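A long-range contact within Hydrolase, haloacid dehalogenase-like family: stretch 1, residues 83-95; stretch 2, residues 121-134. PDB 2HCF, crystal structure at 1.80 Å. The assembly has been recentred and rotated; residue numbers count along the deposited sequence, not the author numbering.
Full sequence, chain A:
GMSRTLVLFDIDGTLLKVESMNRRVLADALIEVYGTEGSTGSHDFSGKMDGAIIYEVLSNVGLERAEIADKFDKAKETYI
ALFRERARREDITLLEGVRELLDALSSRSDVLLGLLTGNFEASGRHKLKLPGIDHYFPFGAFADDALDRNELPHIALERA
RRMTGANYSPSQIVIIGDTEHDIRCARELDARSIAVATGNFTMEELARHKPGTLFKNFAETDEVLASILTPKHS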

# COMPACT_ATOMS: atom_id res chain seq x y z
N PHE A 83 10.47 -8.59 -10.67
CA PHE A 83 9.33 -9.04 -9.89
C PHE A 83 8.31 -9.69 -10.82
O PHE A 83 7.83 -10.80 -10.55
CB PHE A 83 8.72 -7.88 -9.07
CG PHE A 83 7.66 -8.35 -8.12
CD1 PHE A 83 8.00 -9.08 -6.99
CD2 PHE A 83 6.31 -8.19 -8.44
CE1 PHE A 83 7.01 -9.56 -6.13
CE2 PHE A 83 5.30 -8.71 -7.60
CZ PHE A 83 5.66 -9.39 -6.45
N ARG A 84 8.03 -9.03 -11.95
CA ARG A 84 7.04 -9.54 -12.90
C ARG A 84 7.49 -10.84 -13.52
O ARG A 84 6.66 -11.69 -13.87
CB ARG A 84 6.70 -8.46 -13.95
CG ARG A 84 5.91 -7.24 -13.32
CD ARG A 84 5.29 -6.21 -14.30
N GLU A 85 8.80 -11.01 -13.64
CA GLU A 85 9.37 -12.21 -14.22
C GLU A 85 9.29 -13.39 -13.26
O GLU A 85 9.00 -14.50 -13.67
CB GLU A 85 10.85 -11.95 -14.54
CG GLU A 85 11.45 -12.93 -15.49
CD GLU A 85 12.98 -12.99 -15.39
OE1 GLU A 85 13.64 -11.92 -15.30
OE2 GLU A 85 13.51 -14.13 -15.41
N ARG A 86 9.58 -13.17 -11.99
CA ARG A 86 9.76 -14.29 -11.06
C ARG A 86 8.52 -14.65 -10.25
O ARG A 86 8.34 -15.81 -9.91
CB ARG A 86 10.90 -14.01 -10.09
CG ARG A 86 12.26 -13.86 -10.71
CD ARG A 86 13.25 -13.63 -9.60
NE ARG A 86 14.59 -13.37 -10.09
CZ ARG A 86 15.60 -12.98 -9.31
NH1 ARG A 86 15.42 -12.79 -8.01
NH2 ARG A 86 16.79 -12.77 -9.85
N ALA A 87 7.73 -13.66 -9.87
CA ALA A 87 6.57 -13.90 -9.01
C ALA A 87 5.55 -14.84 -9.68
O ALA A 87 5.31 -14.74 -10.87
CB ALA A 87 5.91 -12.59 -8.65
N ARG A 88 4.98 -15.75 -8.90
CA ARG A 88 3.91 -16.64 -9.35
C ARG A 88 2.76 -16.55 -8.36
O ARG A 88 2.93 -16.08 -7.23
CB ARG A 88 4.38 -18.10 -9.42
CG ARG A 88 5.61 -18.39 -10.31
CD ARG A 88 5.30 -18.23 -11.80
NE ARG A 88 6.46 -18.56 -12.65
CZ ARG A 88 7.26 -17.67 -13.27
NH1 ARG A 88 7.07 -16.36 -13.15
NH2 ARG A 88 8.27 -18.11 -14.02
N ARG A 89 1.59 -17.04 -8.77
CA ARG A 89 0.38 -17.01 -7.93
C ARG A 89 0.66 -17.60 -6.56
O ARG A 89 0.21 -17.09 -5.55
CB ARG A 89 -0.74 -17.81 -8.61
CG ARG A 89 -2.00 -17.98 -7.76
CD ARG A 89 -2.60 -16.63 -7.36
NE ARG A 89 -3.78 -16.78 -6.51
CZ ARG A 89 -3.78 -16.74 -5.17
NH1 ARG A 89 -2.65 -16.58 -4.49
NH2 ARG A 89 -4.91 -16.90 -4.50
N GLU A 90 1.46 -18.65 -6.54
CA GLU A 90 1.80 -19.35 -5.29
C GLU A 90 2.63 -18.53 -4.31
O GLU A 90 2.78 -18.92 -3.14
CB GLU A 90 2.54 -20.64 -5.62
CG GLU A 90 1.66 -21.68 -6.33
CD GLU A 90 1.39 -21.41 -7.82
OE1 GLU A 90 2.15 -20.64 -8.46
OE2 GLU A 90 0.40 -21.98 -8.36
N ASP A 91 3.19 -17.43 -4.78
CA ASP A 91 3.91 -16.48 -3.92
C ASP A 91 2.98 -15.51 -3.18
O ASP A 91 3.41 -14.86 -2.24
CB ASP A 91 4.92 -15.67 -4.76
CG ASP A 91 6.02 -16.55 -5.35
OD1 ASP A 91 6.50 -17.47 -4.65
OD2 ASP A 91 6.43 -16.31 -6.51
N ILE A 92 1.70 -15.44 -3.58
CA ILE A 92 0.75 -14.46 -3.03
C ILE A 92 -0.28 -15.19 -2.17
O ILE A 92 -0.85 -16.20 -2.58
CB ILE A 92 0.00 -13.62 -4.17
CG1 ILE A 92 0.99 -13.01 -5.17
CG2 ILE A 92 -0.87 -12.52 -3.57
CD1 ILE A 92 2.01 -12.02 -4.60
N THR A 93 -0.51 -14.67 -0.99
CA THR A 93 -1.53 -15.17 -0.10
C THR A 93 -2.55 -14.06 0.10
O THR A 93 -2.21 -13.03 0.64
CB THR A 93 -0.88 -15.49 1.26
OG1 THR A 93 0.02 -16.59 1.07
CG2 THR A 93 -1.91 -15.83 2.33
N LEU A 94 -3.77 -14.27 -0.37
CA LEU A 94 -4.87 -13.34 -0.10
C LEU A 94 -5.30 -13.46 1.38
O LEU A 94 -5.46 -14.55 1.90
CB LEU A 94 -6.02 -13.65 -1.07
CG LEU A 94 -6.88 -12.47 -1.52
CD1 LEU A 94 -6.11 -11.58 -2.47
CD2 LEU A 94 -8.15 -12.93 -2.18
N LEU A 95 -5.44 -12.33 2.09
CA LEU A 95 -5.78 -12.38 3.51
C LEU A 95 -7.26 -12.66 3.73
O LEU A 95 -8.04 -12.67 2.76
CB LEU A 95 -5.33 -11.09 4.16
CG LEU A 95 -3.82 -10.93 4.07
CD1 LEU A 95 -3.35 -9.68 4.81
CD2 LEU A 95 -3.09 -12.16 4.63
N GLU A 121 3.53 1.37 -8.54
CA GLU A 121 2.28 0.92 -9.14
C GLU A 121 2.42 -0.37 -9.91
O GLU A 121 1.56 -1.23 -9.79
CB GLU A 121 1.68 1.96 -10.09
CG GLU A 121 0.31 1.54 -10.67
CD GLU A 121 -0.47 2.69 -11.38
OE1 GLU A 121 0.07 3.81 -11.57
OE2 GLU A 121 -1.63 2.46 -11.74
N ALA A 122 3.47 -0.50 -10.72
CA ALA A 122 3.52 -1.63 -11.64
C ALA A 122 3.68 -2.94 -10.86
O ALA A 122 3.04 -3.94 -11.21
CB ALA A 122 4.64 -1.46 -12.65
N SER A 123 4.50 -2.91 -9.80
CA SER A 123 4.73 -4.10 -8.98
C SER A 123 3.60 -4.34 -7.96
O SER A 123 3.20 -5.49 -7.71
CB SER A 123 6.09 -4.07 -8.34
OG SER A 123 6.33 -2.86 -7.65
N GLY A 124 3.07 -3.27 -7.38
CA GLY A 124 1.90 -3.36 -6.47
C GLY A 124 0.72 -3.96 -7.22
O GLY A 124 0.05 -4.88 -6.71
N ARG A 125 0.46 -3.49 -8.45
CA ARG A 125 -0.68 -4.02 -9.22
C ARG A 125 -0.42 -5.43 -9.73
O ARG A 125 -1.38 -6.22 -9.91
CB ARG A 125 -1.11 -3.09 -10.37
CG ARG A 125 -1.71 -1.74 -9.95
CD ARG A 125 -2.36 -1.03 -11.16
NE ARG A 125 -3.10 0.18 -10.76
CZ ARG A 125 -4.37 0.17 -10.35
NH1 ARG A 125 -5.06 -0.96 -10.32
NH2 ARG A 125 -4.98 1.29 -10.02
N HIS A 126 0.84 -5.79 -9.96
CA HIS A 126 1.14 -7.19 -10.32
C HIS A 126 0.83 -8.12 -9.14
O HIS A 126 0.27 -9.19 -9.30
CB HIS A 126 2.60 -7.37 -10.74
CG HIS A 126 2.87 -8.72 -11.32
ND1 HIS A 126 2.28 -9.16 -12.49
CD2 HIS A 126 3.64 -9.74 -10.88
CE1 HIS A 126 2.70 -10.38 -12.75
NE2 HIS A 126 3.52 -10.76 -11.79
N LYS A 127 1.17 -7.70 -7.93
CA LYS A 127 0.77 -8.47 -6.77
C LYS A 127 -0.78 -8.71 -6.71
O LYS A 127 -1.25 -9.76 -6.28
CB LYS A 127 1.21 -7.73 -5.49
CG LYS A 127 2.70 -7.72 -5.21
CD LYS A 127 3.06 -6.87 -3.95
CE LYS A 127 4.54 -6.79 -3.71
NZ LYS A 127 4.83 -5.98 -2.44
N LEU A 128 -1.56 -7.68 -7.04
CA LEU A 128 -3.03 -7.72 -6.96
C LEU A 128 -3.59 -8.56 -8.11
O LEU A 128 -4.58 -9.28 -7.96
CB LEU A 128 -3.62 -6.30 -7.03
CG LEU A 128 -3.28 -5.29 -5.92
CD1 LEU A 128 -3.82 -3.98 -6.40
CD2 LEU A 128 -3.88 -5.67 -4.63
N LYS A 129 -2.92 -8.51 -9.25
CA LYS A 129 -3.34 -9.27 -10.45
C LYS A 129 -3.21 -10.79 -10.34
O LYS A 129 -4.01 -11.60 -10.94
CB LYS A 129 -2.50 -8.82 -11.66
CG LYS A 129 -2.99 -7.57 -12.39
CD LYS A 129 -2.24 -7.37 -13.72
CE LYS A 129 -2.36 -5.90 -14.24
NZ LYS A 129 -3.28 -5.76 -15.42
N LEU A 130 -2.16 -11.23 -9.65
CA LEU A 130 -1.93 -12.68 -9.47
C LEU A 130 -3.16 -13.36 -8.86
O LEU A 130 -3.72 -14.22 -9.48
CB LEU A 130 -0.63 -12.96 -8.72
CG LEU A 130 0.61 -12.65 -9.56
CD1 LEU A 130 1.86 -12.68 -8.76
CD2 LEU A 130 0.72 -13.64 -10.72
N PRO A 131 -3.62 -12.91 -7.68
CA PRO A 131 -4.89 -13.44 -7.17
C PRO A 131 -6.19 -12.84 -7.76
O PRO A 131 -7.29 -13.20 -7.34
CB PRO A 131 -4.79 -13.14 -5.67
CG PRO A 131 -4.02 -11.91 -5.62
CD PRO A 131 -3.02 -11.98 -6.73
N GLY A 132 -6.08 -11.96 -8.75
CA GLY A 132 -7.26 -11.48 -9.46
C GLY A 132 -8.13 -10.49 -8.72
O GLY A 132 -9.38 -10.58 -8.80
N ILE A 133 -7.50 -9.56 -7.98
CA ILE A 133 -8.22 -8.50 -7.32
C ILE A 133 -7.75 -7.10 -7.74
O ILE A 133 -8.05 -6.12 -7.07
CB ILE A 133 -8.15 -8.59 -5.75
CG1 ILE A 133 -6.72 -8.55 -5.26
CG2 ILE A 133 -8.82 -9.87 -5.25
CD1 ILE A 133 -6.64 -8.21 -3.82
N ASP A 134 -7.00 -7.00 -8.83
CA ASP A 134 -6.54 -5.68 -9.32
C ASP A 134 -7.70 -4.89 -9.92
O ASP A 134 -7.75 -3.65 -9.82
CB ASP A 134 -5.42 -5.88 -10.35
CG ASP A 134 -4.93 -4.57 -10.97
OD1 ASP A 134 -4.35 -3.75 -10.24
OD2 ASP A 134 -5.11 -4.37 -12.19
O HOH W 1 4.74 -12.91 -12.56

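Stretch 1 runs from the last turn of a helix, through a turn and a 3-10 segment, into a short strand. It packs along the helix of stretch 2 and the turn that follows it. No direct hydrogen bond joins the two stretches among the atoms modelled. The contact is mostly apolar, with one water bridge, and buries 668 Å² over both sides.

Phe83 points toward stretch 2 and is buried. Its CZ lies 3.6 Å from CG of Lys127, so the Phe83 ring touches the aliphatic part of Lys127. Phe83 CE2 is 3.8 Å from His126 CD2 and also 3.8 Å from Ser123 O. Ser123 O already accepts the helical hydrogen bond from Lys127 N, at 3.0 Å. The rings of Phe83 and His126 are nearly perpendicular, at 88°, with centroids 5.9 Å apart. Phe83 CE2 approaches the histidine near the plane of its ring.

Arg84 lies over the face of the same histidine. Arg84 CG sits 4.1 Å from the centroid of the His126 ring, 17° off the ring normal, which is CH-pi geometry. The side chain is modelled only to CD, so nothing can be said of its guanidinium.

Glu85 and Arg86 point away and make no contact across the stretches. Ala87 is the first residue after the helix to leave helical phi/psi. Its CB points toward stretch 2 and meets CD1 of Leu130 at 4.1 Å. Water 1 connects this turn to His126. It donates to O of Arg84 and to O of Ala87, each at 2.6 Å from the water O. It also lies 2.6 Å from NE2 of His126, where the direction of the hydrogen bond is not decided. The histidine is thus linked through water to two backbone carbonyls of stretch 1.

Arg88 points away, but its O lies 3.9 Å from CD1 of Leu130. Its side chain turns back on its own stretch: NH1 donates to O of Glu85 at 2.7 Å and to O of Ala87 at 3.3 Å. Its backbone N donates to OD2 of Asp91 at 2.9 Å, which ties the turn together.

Arg89 starts sideways, but its end comes nearer to stretch 2. Arg89 CD is 3.4 Å from Leu130 O. Pro131 CA lies over one face of the guanidinium, 3.6 Å from Arg89 NE. The Arg89 NH1 makes a weak hydrogen bond to O of Ile92 at 2.7 Å, within stretch 1.

The strand brings Ile92 and Leu94 toward stretch 2, while Thr93 between them points away. This is the alternation expected of an extended chain. Ile92 CG1 packs on CD1 of Leu130 at 3.7 Å, and its CG2 on CG of Pro131 at 3.8 Å. Leu94 CD1 reaches CB of Pro131 at 3.8 Å and CD1 of Ile133 at 3.7 Å. Pro131 therefore touches Arg89, Ile92 and Leu94.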